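Local atomic coordinates of IclR family transcriptional regulator (Brucella abortus, PDB entry 5WHM), a protein that probably binds operator DNA through an N-terminal helix-turn-helix domain and represses transcription, as an IclR-type regulator. Residues T52-P55 with K56-S60. Residues are numbered along the deposited sequence; the frame is centred on the assembly and turned at random. Where two conformers were deposited one is given.
Sequences TGLP and KPTVS
P55, in the N-cap position, and V59 are joined by the first backbone bond of the helix: V59 N donates to P55 O over 3.0 Å, almost straight at 169°. T58 N reaches the same oxygen at 3.0 Å but at a bent 121°, a weak second bond. At the next residue, K56 O accepts from S60 N.

Apolar contacts line the turn. With V59 CG1 anti to the backbone N (chi1 170°), V59 CG2 lies beside that N and 3.8 Å from L54 CB. P55 CB meets P57 CD at 3.9 Å. The P55 ring also runs alongside T58 in van der Waals packing, with P55 CD 4.1 Å from T58 CB.

Before the helix, T52 OG1 accepts from L54 N at 3.2 Å in an ST turn and donates its own hydrogen bond to I48 O. G53, with positive phi, breaks from the preceding helix here.

Residues 52-55 form the turn of the helix-turn-helix and 56-60 open helix 56-69, which by position would be the recognition helix of this motif. V59 packs back on N45 and I48 of helix 45-52, and L54 and T58 touch R28 of helix 24-33.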
ATOM      1  N   THR C  52       9.255 -16.933  11.354  1.00 35.49           N
ATOM      2  CA  THR C  52       8.236 -16.653  12.354  1.00 35.75           C
ATOM      3  C   THR C  52       8.389 -17.485  13.616  1.00 36.08           C
ATOM      4  O   THR C  52       7.811 -17.119  14.641  1.00 39.17           O
ATOM      5  CB  THR C  52       6.841 -16.921  11.799  1.00 34.02           C
ATOM      6  OG1 THR C  52       6.749 -18.302  11.390  1.00 30.69           O
ATOM      7  CG2 THR C  52       6.484 -15.930  10.623  1.00 29.22           C
ATOM      8  N   GLY C  53       9.118 -18.599  13.560  1.00 34.99           N
ATOM      9  CA  GLY C  53       9.149 -19.548  14.658  1.00 39.21           C
ATOM     10  C   GLY C  53       7.947 -20.481  14.734  1.00 39.54           C
ATOM     11  O   GLY C  53       7.935 -21.372  15.581  1.00 40.06           O
ATOM     12  N   LEU C  54       6.943 -20.321  13.866  1.00 36.94           N
ATOM     13  CA  LEU C  54       5.761 -21.180  13.916  1.00 36.62           C
ATOM     14  C   LEU C  54       6.056 -22.548  13.294  1.00 38.32           C
ATOM     15  O   LEU C  54       6.839 -22.657  12.342  1.00 33.71           O
ATOM     16  CB  LEU C  54       4.593 -20.531  13.167  1.00 33.32           C
ATOM     17  CG  LEU C  54       4.077 -19.205  13.736  1.00 35.20           C
ATOM     18  CD1 LEU C  54       3.189 -18.447  12.731  1.00 31.51           C
ATOM     19  CD2 LEU C  54       3.353 -19.459  15.073  1.00 34.90           C
ATOM     20  N   PRO C  55       5.393 -23.602  13.770  1.00 38.42           N
ATOM     21  CA  PRO C  55       5.538 -24.913  13.114  1.00 38.19           C
ATOM     22  C   PRO C  55       5.093 -24.877  11.650  1.00 35.46           C
ATOM     23  O   PRO C  55       4.176 -24.146  11.258  1.00 32.40           O
ATOM     24  CB  PRO C  55       4.634 -25.834  13.952  1.00 39.55           C
ATOM     25  CG  PRO C  55       4.440 -25.115  15.259  1.00 40.16           C
ATOM     26  CD  PRO C  55       4.452 -23.646  14.903  1.00 37.44           C
ATOM     27  N   LYS C  56       5.750 -25.699  10.837  1.00 37.37           N
ATOM     28  CA  LYS C  56       5.409 -25.778   9.419  1.00 42.96           C
ATOM     29  C   LYS C  56       3.941 -26.116   9.124  1.00 37.14           C
ATOM     30  O   LYS C  56       3.375 -25.488   8.210  1.00 36.19           O
ATOM     31  CB  LYS C  56       6.352 -26.774   8.724  1.00 51.64           C
ATOM     32  CG  LYS C  56       6.540 -26.485   7.227  1.00 59.26           C
ATOM     33  CD  LYS C  56       7.258 -27.633   6.503  1.00 67.71           C
ATOM     34  CE  LYS C  56       7.155 -27.501   4.981  1.00 70.27           C
ATOM     35  NZ  LYS C  56       7.085 -28.842   4.289  1.00 73.13           N
ATOM     36  N   PRO C  57       3.267 -27.064   9.807  1.00 36.47           N
ATOM     37  CA  PRO C  57       1.829 -27.262   9.513  1.00 30.39           C
ATOM     38  C   PRO C  57       1.001 -26.024   9.815  1.00 32.56           C
ATOM     39  O   PRO C  57       0.002 -25.765   9.137  1.00 31.64           O
ATOM     40  CB  PRO C  57       1.422 -28.446  10.415  1.00 35.88           C
ATOM     41  CG  PRO C  57       2.707 -29.086  10.848  1.00 38.27           C
ATOM     42  CD  PRO C  57       3.743 -27.984  10.861  1.00 37.25           C
ATOM     43  N   THR C  58       1.407 -25.230  10.810  1.00 32.07           N
ATOM     44  CA  THR C  58       0.677 -24.007  11.123  1.00 31.93           C
ATOM     45  C   THR C  58       0.842 -22.982  10.015  1.00 28.30           C
ATOM     46  O   THR C  58      -0.136 -22.382   9.549  1.00 27.05           O
ATOM     47  CB  THR C  58       1.177 -23.453  12.452  1.00 34.69           C
ATOM     48  OG1 THR C  58       0.843 -24.381  13.472  1.00 39.08           O
ATOM     49  CG2 THR C  58       0.539 -22.096  12.771  1.00 34.21           C
ATOM     50  N   VAL C  59       2.085 -22.767   9.581  1.00 28.62           N
ATOM     51  CA  VAL C  59       2.343 -21.877   8.460  1.00 29.00           C
ATOM     52  C   VAL C  59       1.560 -22.341   7.228  1.00 26.97           C
ATOM     53  O   VAL C  59       0.966 -21.517   6.521  1.00 26.82           O
ATOM     54  CB  VAL C  59       3.854 -21.818   8.185  1.00 30.42           C
ATOM     55  CG1 VAL C  59       4.136 -21.083   6.864  1.00 28.26           C
ATOM     56  CG2 VAL C  59       4.567 -21.171   9.384  1.00 27.44           C
ATOM     57  N   SER C  60       1.538 -23.662   6.989  0.54 24.01           N
ATOM     58  CA  SER C  60       0.839 -24.211   5.822  0.54 26.25           C
ATOM     59  C   SER C  60      -0.633 -23.830   5.807  0.54 25.86           C
ATOM     60  O   SER C  60      -1.179 -23.510   4.744  0.54 26.94           O
ATOM     61  CB  SER C  60       0.974 -25.735   5.784  0.54 31.32           C
ATOM     62  OG  SER C  60       2.271 -26.113   5.378  0.54 36.17           O
TER